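Local coordinates for ChrR-like cupin domain-containing protein (Ralstonia eutropha, PDB 3CJX) that is of unknown function but adopts a cupin-like fold and belongs to the ChrR-like cupin family, at residues H59-T64 / G94-Q99; L11-T16 / D31-F36; S71-Y76 / N101-N106; M37-G42 / V137-V142. All coordinates share one frame; numbering follows the deposited sequence. Where two conformers were deposited one is given.

Contact 1. Residues H59-T64 / G94-Q99; sequences HFHTGT and GGSIHQ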
loop_
_atom_site.group_PDB
_atom_site.type_symbol
_atom_site.label_atom_id
_atom_site.label_comp_id
_atom_site.label_asym_id
_atom_site.label_seq_id
_atom_site.Cartn_x
_atom_site.Cartn_y
_atom_site.Cartn_z
ATOM N N HIS A 59 -4.102 -11.762 -1.789
ATOM C CA HIS A 59 -3.110 -11.327 -0.795
ATOM C C HIS A 59 -3.347 -12.000 0.539
ATOM O O HIS A 59 -4.348 -11.707 1.182
ATOM C CB HIS A 59 -3.166 -9.801 -0.543
ATOM C CG HIS A 59 -2.778 -8.953 -1.723
ATOM N ND1 HIS A 59 -1.637 -9.173 -2.466
ATOM C CD2 HIS A 59 -3.354 -7.844 -2.247
ATOM C CE1 HIS A 59 -1.552 -8.267 -3.425
ATOM N NE2 HIS A 59 -2.581 -7.448 -3.314
ATOM N N PHE A 60 -2.450 -12.895 0.956
ATOM C CA PHE A 60 -2.515 -13.480 2.298
ATOM C C PHE A 60 -1.761 -12.534 3.233
ATOM O O PHE A 60 -0.584 -12.258 3.003
ATOM C CB PHE A 60 -1.866 -14.863 2.336
ATOM C CG PHE A 60 -1.804 -15.463 3.696
ATOM C CD1 PHE A 60 -2.868 -16.178 4.187
ATOM C CD2 PHE A 60 -0.686 -15.308 4.488
ATOM C CE1 PHE A 60 -2.829 -16.732 5.444
ATOM C CE2 PHE A 60 -0.643 -15.859 5.758
ATOM C CZ PHE A 60 -1.715 -16.579 6.231
ATOM N N HIS A 61 -2.432 -12.049 4.280
ATOM C CA HIS A 61 -1.829 -11.102 5.245
ATOM C C HIS A 61 -1.248 -11.796 6.465
ATOM O O HIS A 61 -1.934 -12.574 7.110
ATOM C CB HIS A 61 -2.862 -10.087 5.731
ATOM C CG HIS A 61 -3.533 -9.354 4.625
ATOM N ND1 HIS A 61 -2.847 -8.511 3.777
ATOM C CD2 HIS A 61 -4.819 -9.352 4.201
ATOM C CE1 HIS A 61 -3.686 -8.012 2.885
ATOM N NE2 HIS A 61 -4.888 -8.513 3.115
ATOM N N THR A 62 0.012 -11.517 6.781
ATOM C CA THR A 62 0.629 -12.085 7.968
ATOM C C THR A 62 0.451 -11.181 9.194
ATOM O O THR A 62 0.777 -11.575 10.303
ATOM C CB THR A 62 2.136 -12.325 7.765
ATOM O OG1 THR A 62 2.785 -11.080 7.486
ATOM C CG2 THR A 62 2.392 -13.317 6.619
ATOM N N GLY A 63 -0.026 -9.959 8.978
ATOM C CA GLY A 63 -0.266 -8.997 10.050
ATOM C C GLY A 63 -1.527 -8.220 9.719
ATOM O O GLY A 63 -2.126 -8.464 8.649
ATOM N N THR A 64 -1.926 -7.284 10.592
ATOM C CA THR A 64 -3.184 -6.551 10.387
ATOM C C THR A 64 -3.143 -5.543 9.252
ATOM O O THR A 64 -2.079 -5.129 8.829
ATOM C CB THR A 64 -3.651 -5.779 11.651
ATOM O OG1 THR A 64 -2.734 -4.726 11.946
ATOM C CG2 THR A 64 -3.803 -6.714 12.864
ATOM N N GLY A 94 -4.699 -10.496 10.631
ATOM C CA GLY A 94 -3.674 -11.374 10.106
ATOM C C GLY A 94 -4.338 -12.733 9.922
ATOM O O GLY A 94 -5.279 -13.080 10.648
ATOM N N GLY A 95 -3.872 -13.470 8.917
ATOM C CA GLY A 95 -4.370 -14.790 8.594
ATOM C C GLY A 95 -5.460 -14.765 7.544
ATOM O O GLY A 95 -5.894 -15.822 7.085
ATOM N N SER A 96 -5.900 -13.572 7.148
ATOM C CA SER A 96 -6.924 -13.462 6.141
ATOM C C SER A 96 -6.321 -13.432 4.732
ATOM O O SER A 96 -5.149 -13.114 4.544
ATOM C CB SER A 96 -7.807 -12.239 6.400
ATOM O OG SER A 96 -7.104 -11.014 6.258
ATOM N N ILE A 97 -7.140 -13.819 3.761
ATOM C CA ILE A 97 -6.752 -13.834 2.370
ATOM C C ILE A 97 -7.956 -13.364 1.553
ATOM O O ILE A 97 -9.014 -13.967 1.610
ATOM C CB ILE A 97 -6.256 -15.243 1.935
ATOM C CG1 ILE A 97 -5.894 -15.257 0.443
ATOM C CG2 ILE A 97 -7.295 -16.302 2.267
ATOM C CD1 ILE A 97 -5.205 -16.550 0.002
ATOM N N HIS A 98 -7.808 -12.256 0.837
ATOM C CA HIS A 98 -8.880 -11.736 -0.009
ATOM C C HIS A 98 -8.280 -11.192 -1.286
ATOM O O HIS A 98 -7.068 -11.088 -1.404
ATOM C CB HIS A 98 -9.678 -10.633 0.699
ATOM C CG HIS A 98 -10.286 -11.066 1.993
ATOM N ND1 HIS A 98 -9.854 -10.591 3.213
ATOM C CD2 HIS A 98 -11.248 -11.979 2.263
ATOM C CE1 HIS A 98 -10.544 -11.171 4.179
ATOM N NE2 HIS A 98 -11.393 -12.021 3.629
ATOM N N GLN A 99 -9.150 -10.831 -2.227
ATOM C CA GLN A 99 -8.753 -10.309 -3.533
ATOM C C GLN A 99 -9.391 -8.949 -3.844
ATOM O O GLN A 99 -10.601 -8.850 -4.021
ATOM C CB GLN A 99 -9.142 -11.313 -4.613
ATOM C CG GLN A 99 -8.860 -10.820 -6.004
ATOM C CD GLN A 99 -9.058 -11.868 -7.049
ATOM O OE1 GLN A 99 -10.083 -12.556 -7.088
ATOM N NE2 GLN A 99 -8.080 -11.980 -7.938
#
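F60 and I97 face each other as a non-hydrogen-bonded antiparallel pair where strands 58-61 and 97-101 run side by side in a sheet of the cupin fold. The sequence H59-F60-H61 has the HxH form of the first cupin motif, and H98 follows a glycine-rich turn as in the second. The backbone bonds that join the two segments are nearly straight: H59 N gives to H98 O at 3.1 Å, H61 N to S96 O at 2.9 Å, and G95 N to H61 O at 2.8 Å. The F60 side chain leaves the backbone with CG anti to the backbone N (chi1 175°), and its ring reaches out beside the G95-I97 backbone. Beyond CB, CG and CD1 pass S96 O, CD1 at 3.8 Å, and CD1 also meets I97 CB at the ring edge, 4.2 Å away, the two side chains crossing at about a right angle. Further out, F60 CE1 lies 3.6 Å from G95 O, and CZ ends beside G95 CA. On the other face of the sheet H59 and H98 bond to N122 and E92. H61 bonds through ND1 to N120, while its CD2 puts the imidazole edge 3.5 Å from S96 OG, a hydroxyl hydrogen-bonded to P93 O.

Contact 2. Residues L11-T16 / D31-F36; sequences LTVDTT and DIFPLF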
loop_
_atom_site.group_PDB
_atom_site.type_symbol
_atom_site.label_atom_id
_atom_site.label_comp_id
_atom_site.label_asym_id
_atom_site.label_seq_id
_atom_site.Cartn_x
_atom_site.Cartn_y
_atom_site.Cartn_z
ATOM N N LEU A 11 8.364 15.290 11.028
ATOM C CA LEU A 11 8.500 14.332 9.951
ATOM C C LEU A 11 7.166 14.301 9.226
ATOM O O LEU A 11 6.283 13.563 9.606
ATOM C CB LEU A 11 8.875 12.968 10.503
ATOM C CG LEU A 11 10.280 12.935 11.085
ATOM C CD1 LEU A 11 10.479 11.639 11.836
ATOM C CD2 LEU A 11 11.345 13.126 9.992
ATOM N N THR A 12 7.037 15.127 8.192
ATOM C CA THR A 12 5.788 15.293 7.461
ATOM C C THR A 12 5.948 15.177 5.946
ATOM O O THR A 12 6.954 15.621 5.372
ATOM C CB THR A 12 5.143 16.673 7.767
ATOM O OG1 THR A 12 3.859 16.750 7.141
ATOM C CG2 THR A 12 6.021 17.847 7.286
ATOM N N VAL A 13 4.928 14.600 5.313
ATOM C CA VAL A 13 4.907 14.392 3.879
ATOM C C VAL A 13 3.622 14.927 3.277
ATOM O O VAL A 13 2.554 14.501 3.670
ATOM C CB VAL A 13 4.963 12.895 3.555
ATOM C CG1 VAL A 13 4.817 12.677 2.070
ATOM C CG2 VAL A 13 6.261 12.288 4.044
ATOM N N ASP A 14 3.710 15.856 2.338
ATOM C CA ASP A 14 2.523 16.370 1.665
ATOM C C ASP A 14 2.309 15.560 0.383
ATOM O O ASP A 14 3.072 15.713 -0.584
ATOM C CB ASP A 14 2.699 17.856 1.344
ATOM C CG ASP A 14 1.514 18.446 0.583
ATOM O OD1 ASP A 14 0.701 17.686 0.013
ATOM O OD2 ASP A 14 1.400 19.689 0.530
ATOM N N THR A 15 1.269 14.720 0.355
ATOM C CA THR A 15 1.025 13.880 -0.835
ATOM C C THR A 15 0.516 14.626 -2.079
ATOM O O THR A 15 0.434 14.033 -3.134
ATOM C CB THR A 15 0.110 12.670 -0.542
ATOM O OG1 THR A 15 -1.195 13.118 -0.155
ATOM C CG2 THR A 15 0.701 11.794 0.550
ATOM N N THR A 16 0.184 15.911 -1.964
ATOM C CA THR A 16 -0.228 16.725 -3.128
ATOM C C THR A 16 0.916 17.538 -3.758
ATOM O O THR A 16 0.734 18.112 -4.816
ATOM C CB THR A 16 -1.357 17.727 -2.779
ATOM O OG1 THR A 16 -0.851 18.788 -1.967
ATOM C CG2 THR A 16 -2.496 17.039 -2.064
ATOM N N ASP A 31 -0.989 3.092 -8.371
ATOM C CA ASP A 31 -0.092 4.213 -8.108
ATOM C C ASP A 31 0.022 4.469 -6.594
ATOM O O ASP A 31 -0.978 4.552 -5.895
ATOM C CB ASP A 31 -0.628 5.439 -8.827
ATOM C CG ASP A 31 -0.726 5.227 -10.321
ATOM O OD1 ASP A 31 0.038 4.398 -10.844
ATOM O OD2 ASP A 31 -1.546 5.897 -10.983
ATOM N N ILE A 32 1.241 4.643 -6.100
ATOM C CA ILE A 32 1.494 4.776 -4.664
ATOM C C ILE A 32 2.212 6.048 -4.315
ATOM O O ILE A 32 2.998 6.582 -5.120
ATOM C CB ILE A 32 2.497 3.685 -4.158
ATOM C CG1 ILE A 32 2.083 2.309 -4.578
ATOM C CG2 ILE A 32 2.565 3.624 -2.655
ATOM C CD1 ILE A 32 0.794 1.905 -3.933
ATOM N N PHE A 33 1.945 6.516 -3.098
ATOM C CA PHE A 33 2.708 7.591 -2.503
ATOM C C PHE A 33 3.147 7.049 -1.136
ATOM O O PHE A 33 2.321 6.911 -0.246
ATOM C CB PHE A 33 1.910 8.889 -2.367
ATOM C CG PHE A 33 2.784 10.106 -2.242
ATOM C CD1 PHE A 33 3.725 10.198 -1.217
ATOM C CD2 PHE A 33 2.686 11.137 -3.149
ATOM C CE1 PHE A 33 4.542 11.284 -1.098
ATOM C CE2 PHE A 33 3.492 12.238 -3.035
ATOM C CZ PHE A 33 4.424 12.316 -1.998
ATOM N N PRO A 34 4.443 6.739 -0.967
ATOM C CA PRO A 34 4.848 6.204 0.315
ATOM C C PRO A 34 4.847 7.280 1.382
ATOM O O PRO A 34 5.106 8.436 1.081
ATOM C CB PRO A 34 6.278 5.720 0.049
ATOM C CG PRO A 34 6.768 6.607 -1.018
ATOM C CD PRO A 34 5.592 6.901 -1.876
ATOM N N LEU A 35 4.520 6.889 2.607
ATOM C CA LEU A 35 4.499 7.788 3.758
ATOM C C LEU A 35 5.500 7.314 4.825
ATOM O O LEU A 35 6.463 8.025 5.133
ATOM C CB LEU A 35 3.071 7.898 4.322
ATOM C CG LEU A 35 2.035 8.231 3.239
ATOM C CD1 LEU A 35 0.612 8.197 3.771
ATOM C CD2 LEU A 35 2.383 9.596 2.636
ATOM N N PHE A 36 5.287 6.100 5.338
ATOM C CA PHE A 36 6.128 5.521 6.384
ATOM C C PHE A 36 6.489 4.078 6.059
ATOM O O PHE A 36 5.611 3.284 5.780
ATOM C CB PHE A 36 5.402 5.584 7.731
ATOM C CG PHE A 36 6.228 5.115 8.882
ATOM C CD1 PHE A 36 7.038 5.997 9.562
ATOM C CD2 PHE A 36 6.203 3.790 9.281
ATOM C CE1 PHE A 36 7.808 5.573 10.618
ATOM C CE2 PHE A 36 6.976 3.359 10.330
ATOM C CZ PHE A 36 7.774 4.244 11.000
#
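The F33 ring receives the backbone of T15 over one face, its CA 3.9 Å from the ring centroid and 20° off the normal, a CH-pi contact offset toward the rim. T15 O lies 3.5 Å from F33 CE2, V13 CG1 approaches CE1 of the same ring obliquely at 3.5 Å, and D14 O comes near CZ. Beyond these two segments, F20 adds an edge-to-face ring contact with F33. CG of F33, anti to the backbone N (chi1 -159°), carries the ring out toward the loop. T15 CG2, over the CG-CD1 side of the same face, also meets L35 CD2 at 3.5 Å, the two side chains at about a right angle. L35 CD2 touches V13 CG1 as well, at 4.0 Å. The loop keeps its own shape by an Asx turn: D14 OD1 accepts from T16 N at 2.7 Å and also from T16 OG1. The contact lays the N-terminal loop 11-16 alongside strand 30-38, where L35 and F36 both face V45 in a classic beta bulge. That strand runs antiparallel to 43-50 and parallel to the short strand 156-157, and P34, whose CB points away from the loop, packs against V142 of helix 135-148.

Contact 3. Residues S71-Y76 / N101-N106; sequences SGCWYY and NTPRDN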
loop_
_atom_site.group_PDB
_atom_site.type_symbol
_atom_site.label_atom_id
_atom_site.label_comp_id
_atom_site.label_asym_id
_atom_site.label_seq_id
_atom_site.Cartn_x
_atom_site.Cartn_y
_atom_site.Cartn_z
ATOM N N SER A 71 -11.984 7.996 -1.476
ATOM C CA SER A 71 -12.925 8.109 -2.559
ATOM C C SER A 71 -12.846 6.911 -3.479
ATOM O O SER A 71 -11.925 6.099 -3.412
ATOM C CB SER A 71 -12.709 9.417 -3.339
ATOM O OG SER A 71 -11.368 9.559 -3.739
ATOM N N GLY A 72 -13.862 6.810 -4.318
ATOM C CA GLY A 72 -13.980 5.753 -5.301
ATOM C C GLY A 72 -14.775 4.580 -4.788
ATOM O O GLY A 72 -15.700 4.739 -3.996
ATOM N N CYS A 73 -14.408 3.399 -5.272
ATOM C CA CYS A 73 -15.057 2.174 -4.880
ATOM C C CYS A 73 -14.168 0.951 -5.107
ATOM O O CYS A 73 -13.435 0.861 -6.107
ATOM C CB CYS A 73 -16.360 1.999 -5.658
ATOM S SG CYS A 73 -17.125 0.372 -5.373
ATOM N N TRP A 74 -14.226 0.017 -4.164
ATOM C CA TRP A 74 -13.521 -1.247 -4.300
ATOM C C TRP A 74 -14.177 -2.302 -3.433
ATOM O O TRP A 74 -14.907 -1.983 -2.490
ATOM C CB TRP A 74 -12.053 -1.115 -3.958
ATOM C CG TRP A 74 -11.733 -0.899 -2.503
ATOM C CD1 TRP A 74 -11.526 0.296 -1.879
ATOM C CD2 TRP A 74 -11.520 -1.911 -1.510
ATOM N NE1 TRP A 74 -11.227 0.090 -0.562
ATOM C CE2 TRP A 74 -11.217 -1.253 -0.309
ATOM C CE3 TRP A 74 -11.566 -3.307 -1.522
ATOM C CZ2 TRP A 74 -10.944 -1.938 0.871
ATOM C CZ3 TRP A 74 -11.302 -3.996 -0.343
ATOM C CH2 TRP A 74 -11.001 -3.310 0.836
ATOM N N TYR A 75 -13.939 -3.562 -3.774
ATOM C CA TYR A 75 -14.518 -4.673 -3.031
ATOM C C TYR A 75 -13.662 -5.923 -3.141
ATOM O O TYR A 75 -12.847 -6.067 -4.054
ATOM C CB TYR A 75 -15.910 -4.988 -3.569
ATOM C CG TYR A 75 -15.897 -5.535 -4.977
ATOM C CD1 TYR A 75 -15.843 -4.675 -6.075
ATOM C CD2 TYR A 75 -15.919 -6.911 -5.217
ATOM C CE1 TYR A 75 -15.807 -5.162 -7.365
ATOM C CE2 TYR A 75 -15.867 -7.405 -6.503
ATOM C CZ TYR A 75 -15.819 -6.519 -7.575
ATOM O OH TYR A 75 -15.783 -6.978 -8.873
ATOM N N TYR A 76 -13.856 -6.820 -2.190
ATOM C CA TYR A 76 -13.137 -8.071 -2.178
ATOM C C TYR A 76 -14.036 -9.061 -2.902
ATOM O O TYR A 76 -15.233 -9.129 -2.643
ATOM C CB TYR A 76 -12.799 -8.551 -0.757
ATOM C CG TYR A 76 -11.663 -7.829 -0.034
ATOM C CD1 TYR A 76 -10.448 -7.568 -0.669
ATOM C CD2 TYR A 76 -11.748 -7.540 1.329
ATOM C CE1 TYR A 76 -9.390 -6.953 0.006
ATOM C CE2 TYR A 76 -10.685 -6.950 2.017
ATOM C CZ TYR A 76 -9.515 -6.655 1.347
ATOM O OH TYR A 76 -8.489 -6.029 2.016
ATOM N N ASN A 101 -10.517 -5.665 -5.813
ATOM C CA ASN A 101 -11.064 -5.353 -7.113
ATOM C C ASN A 101 -11.551 -3.913 -7.137
ATOM O O ASN A 101 -12.116 -3.444 -6.141
ATOM C CB ASN A 101 -12.308 -6.195 -7.417
ATOM C CG ASN A 101 -12.029 -7.682 -7.526
ATOM O OD1 ASN A 101 -11.665 -8.184 -8.594
ATOM N ND2 ASN A 101 -12.306 -8.408 -6.451
ATOM N N THR A 102 -11.316 -3.217 -8.252
ATOM C CA THR A 102 -11.953 -1.928 -8.489
ATOM C C THR A 102 -12.893 -2.223 -9.635
ATOM O O THR A 102 -12.449 -2.686 -10.685
ATOM C CB THR A 102 -11.017 -0.764 -8.883
ATOM O OG1 THR A 102 -10.126 -1.163 -9.931
ATOM C CG2 THR A 102 -10.236 -0.268 -7.682
ATOM N N PRO A 103 -14.193 -1.985 -9.440
ATOM C CA PRO A 103 -15.141 -2.204 -10.541
ATOM C C PRO A 103 -14.776 -1.458 -11.813
ATOM O O PRO A 103 -14.301 -0.326 -11.738
ATOM C CB PRO A 103 -16.452 -1.608 -10.009
ATOM C CG PRO A 103 -16.314 -1.614 -8.524
ATOM C CD PRO A 103 -14.856 -1.492 -8.213
ATOM N N ARG A 104 -15.031 -2.071 -12.969
ATOM C CA ARG A 104 -14.801 -1.394 -14.250
ATOM C C ARG A 104 -15.636 -0.120 -14.376
ATOM O O ARG A 104 -15.243 0.816 -15.078
ATOM C CB ARG A 104 -15.155 -2.291 -15.429
ATOM C CG ARG A 104 -14.648 -1.717 -16.744
ATOM C CD ARG A 104 -14.769 -2.659 -17.933
ATOM N NE ARG A 104 -16.144 -2.944 -18.340
ATOM C CZ ARG A 104 -16.468 -3.740 -19.358
ATOM N NH1 ARG A 104 -15.527 -4.345 -20.083
ATOM N NH2 ARG A 104 -17.742 -3.937 -19.649
ATOM N N ASP A 105 -16.763 -0.070 -13.665
ATOM C CA ASP A 105 -17.678 1.043 -13.784
ATOM C C ASP A 105 -17.321 2.254 -12.954
ATOM O O ASP A 105 -18.085 3.209 -12.948
ATOM C CB ASP A 105 -19.086 0.613 -13.406
ATOM C CG ASP A 105 -19.355 -0.838 -13.714
ATOM O OD1 ASP A 105 -19.658 -1.163 -14.891
ATOM O OD2 ASP A 105 -19.285 -1.639 -12.754
ATOM N N ASN A 106 -16.208 2.235 -12.231
ATOM C CA ASN A 106 -15.806 3.426 -11.484
ATOM C C ASN A 106 -15.521 4.530 -12.498
ATOM O O ASN A 106 -14.874 4.259 -13.512
ATOM C CB ASN A 106 -14.528 3.180 -10.665
ATOM C CG ASN A 106 -14.730 2.227 -9.508
ATOM O OD1 ASN A 106 -15.817 1.703 -9.299
ATOM N ND2 ASN A 106 -13.672 1.990 -8.753
#
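Y75 and N101 form an antiparallel hydrogen-bonded pair, and their side chains lie one over the other on the same face of the sheet. The tyrosine CG sits between the backbone N and the carbonyl carbon (chi1 67°), and the ring comes over the asparagine. N101 CB stands 3.7 Å from the ring centroid in a CH-pi contact, while the N101 amide is turned only 17° from the ring plane. P103 CG meets Y75 CE1 at the ring edge, 3.8 Å away, the proline and tyrosine sliding past each other in opposite directions. The same CG also touches C73 SG. N106 has CG anti to its carbonyl carbon (chi1 -69°), and ND2 donates to C73 O at 2.9 Å with the acceptor close to the amide plane. The type I turn from P103 to N106 brings this amide back to the strand. W74 sends its indole away from the loop, toward F100, and its CZ3 lies over the centre of the Y76 ring.

C73 O is gripped by two donors, N106 ND2 and T110 OG1. Y75 N gives to N101 O at 3.0 Å, whereas Y75 O takes two weak bonds, from N101 N and ND2. Further bonds, from N101 OD1 to T55 and from ND2 to T77, fix the rotation of that amide and hold it nearly parallel to the phenol ring.

Contact 4. Residues M37-G42 / V137-V142; sequences MDPYNG and VIKNWV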
loop_
_atom_site.group_PDB
_atom_site.type_symbol
_atom_site.label_atom_id
_atom_site.label_comp_id
_atom_site.label_asym_id
_atom_site.label_seq_id
_atom_site.Cartn_x
_atom_site.Cartn_y
_atom_site.Cartn_z
HETATM N N MSE A 37 7.781 3.738 6.117
HETATM C CA MSE A 37 8.249 2.372 5.818
HETATM C C MSE A 37 9.264 1.863 6.827
HETATM O O MSE A 37 10.348 2.426 6.967
HETATM C CB MSE A 37 8.858 2.319 4.437
HETATM C CG MSE A 37 8.019 3.036 3.447
HETATM SE SE MSE A 37 8.104 2.234 1.747
HETATM C CE MSE A 37 6.839 0.807 2.122
ATOM N N ASP A 38 8.903 0.786 7.513
ATOM C CA ASP A 38 9.736 0.171 8.547
ATOM C C ASP A 38 9.870 -1.301 8.206
ATOM O O ASP A 38 9.083 -2.110 8.684
ATOM C CB ASP A 38 9.080 0.346 9.924
ATOM C CG ASP A 38 9.915 -0.223 11.063
ATOM O OD1 ASP A 38 10.820 -1.054 10.804
ATOM O OD2 ASP A 38 9.660 0.158 12.235
ATOM N N PRO A 39 10.858 -1.657 7.370
ATOM C CA PRO A 39 11.067 -3.057 6.994
ATOM C C PRO A 39 11.433 -3.985 8.146
ATOM O O PRO A 39 11.209 -5.194 8.059
ATOM C CB PRO A 39 12.251 -2.995 6.032
ATOM C CG PRO A 39 12.356 -1.585 5.619
ATOM C CD PRO A 39 11.841 -0.772 6.729
ATOM N N TYR A 40 11.945 -3.418 9.225
ATOM C CA TYR A 40 12.429 -4.200 10.338
ATOM C C TYR A 40 11.278 -4.632 11.244
ATOM O O TYR A 40 11.274 -5.762 11.703
ATOM C CB TYR A 40 13.569 -3.432 11.018
ATOM C CG TYR A 40 14.508 -2.939 9.930
ATOM C CD1 TYR A 40 15.300 -3.838 9.214
ATOM C CD2 TYR A 40 14.518 -1.604 9.543
ATOM C CE1 TYR A 40 16.118 -3.411 8.164
ATOM C CE2 TYR A 40 15.330 -1.168 8.504
ATOM C CZ TYR A 40 16.123 -2.073 7.813
ATOM O OH TYR A 40 16.933 -1.612 6.794
ATOM N N ASN A 41 10.280 -3.778 11.457
ATOM C CA ASN A 41 9.083 -4.184 12.221
ATOM C C ASN A 41 7.940 -4.573 11.319
ATOM O O ASN A 41 6.825 -4.799 11.795
ATOM C CB ASN A 41 8.609 -3.058 13.114
ATOM C CG ASN A 41 9.594 -2.733 14.156
ATOM O OD1 ASN A 41 10.339 -3.610 14.627
ATOM N ND2 ASN A 41 9.636 -1.460 14.537
ATOM N N GLY A 42 8.203 -4.628 10.019
ATOM C CA GLY A 42 7.176 -4.988 9.058
ATOM C C GLY A 42 5.980 -4.058 9.146
ATOM O O GLY A 42 4.900 -4.464 9.596
ATOM N N VAL A 137 10.762 -5.175 0.252
ATOM C CA VAL A 137 10.589 -5.334 -1.190
ATOM C C VAL A 137 9.953 -4.093 -1.799
ATOM O O VAL A 137 10.427 -3.567 -2.814
ATOM C CB VAL A 137 9.730 -6.589 -1.544
ATOM C CG1 VAL A 137 9.304 -6.557 -3.024
ATOM C CG2 VAL A 137 10.476 -7.891 -1.216
ATOM N N ILE A 138 8.887 -3.623 -1.161
ATOM C CA ILE A 138 8.171 -2.446 -1.623
ATOM C C ILE A 138 9.086 -1.231 -1.591
ATOM O O ILE A 138 9.099 -0.444 -2.546
ATOM C CB ILE A 138 6.884 -2.178 -0.823
ATOM C CG1 ILE A 138 5.921 -3.359 -0.929
ATOM C CG2 ILE A 138 6.171 -0.970 -1.378
ATOM C CD1 ILE A 138 5.546 -3.706 -2.359
ATOM N N LYS A 139 9.879 -1.102 -0.531
ATOM C CA LYS A 139 10.823 0.013 -0.434
ATOM C C LYS A 139 11.809 0.006 -1.594
ATOM O O LYS A 139 12.106 1.057 -2.155
ATOM C CB LYS A 139 11.584 -0.002 0.897
ATOM C CG LYS A 139 12.388 1.284 1.176
ATOM C CD LYS A 139 12.989 1.272 2.587
ATOM C CE LYS A 139 13.729 2.557 2.933
ATOM N NZ LYS A 139 14.863 2.862 2.001
ATOM N N ASN A 140 12.320 -1.168 -1.951
ATOM C CA ASN A 140 13.238 -1.261 -3.102
ATOM C C ASN A 140 12.577 -0.742 -4.382
ATOM O O ASN A 140 13.201 0.035 -5.111
ATOM C CB ASN A 140 13.791 -2.677 -3.304
ATOM C CG ASN A 140 14.729 -3.106 -2.178
ATOM O OD1 ASN A 140 14.799 -2.471 -1.123
ATOM N ND2 ASN A 140 15.450 -4.189 -2.398
ATOM N N TRP A 141 11.341 -1.149 -4.665
ATOM C CA TRP A 141 10.676 -0.629 -5.858
ATOM C C TRP A 141 10.480 0.873 -5.724
ATOM O O TRP A 141 10.696 1.610 -6.691
ATOM C CB TRP A 141 9.326 -1.292 -6.134
ATOM C CG TRP A 141 8.681 -0.701 -7.349
ATOM C CD1 TRP A 141 8.858 -1.090 -8.642
ATOM C CD2 TRP A 141 7.800 0.421 -7.386
ATOM N NE1 TRP A 141 8.123 -0.294 -9.478
ATOM C CE2 TRP A 141 7.475 0.649 -8.731
ATOM C CE3 TRP A 141 7.256 1.257 -6.407
ATOM C CZ2 TRP A 141 6.624 1.661 -9.122
ATOM C CZ3 TRP A 141 6.409 2.256 -6.794
ATOM C CH2 TRP A 141 6.095 2.453 -8.137
ATOM N N VAL A 142 10.078 1.327 -4.535
ATOM C CA VAL A 142 9.868 2.769 -4.308
ATOM C C VAL A 142 11.131 3.575 -4.633
ATOM O O VAL A 142 11.091 4.511 -5.435
ATOM C CB VAL A 142 9.444 3.091 -2.837
ATOM C CG1 VAL A 142 9.640 4.596 -2.532
ATOM C CG2 VAL A 142 8.003 2.605 -2.544
#
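M37, modelled as selenomethionine, meets I138, K139 and V142 where the end of strand 30-38 passes helix 135-148. Its chain is bent: chi2 (-147°) places SE and chi3 (80°) places CE against the helix. SE rests 4.1 Å from K139 CA and 4.3 Å from V142 CG2, and the terminal CE touches I138 CG2 at 4.0 Å, the two side chains crossing at about a right angle. D38, next in line, points away from the helix and organises the turn that follows: OD1 accepts from N41 N at 2.9 Å, from above the carboxylate plane, as an Asx motif, with a weak bond from Y40 N. P39 then turns back toward the helix, and its CG lies 4.2 Å from K139 CD. The ring of Y40 covers P39, whose CB sits over its centre. By N41 and G42 the chain has left the helix, and G42 joins G118 through the backbone.

Between strand and helix the contact is thus wholly apolar: the selenium of the labelled residue meets a V142 methyl and K139 CA, and its methyl meets that of I138, without a polar pairing. The lysine packs its methylenes on P39, while its NZ forms a salt bridge with D143, four residues on in the same helix, and a weak hydrogen bond with Y155 OH. The charge of K139 is therefore met outside the apolar contact.

In the fold
The four contacts fall into two pairs on the cupin-like fold. Contacts 1 and 3 belong to one antiparallel sheet, in which strands 97-101 and 73-76 are neighbours; their centres are 19 Å apart, their segments alternate along the chain, and they touch where Y76 packs on H98. Contacts 2 and 4 share strand 30-38 of the other sheet, with centres 14 Å apart, and meet where P34 CG lies 3.8 Å from V142 CG1. Along the sequence contact 2 closes first, while contact 4 spans contacts 1 and 3. One pair thus knits a sheet together, and the other covers strand 30-38 with the N-terminal loop and helix 135-148.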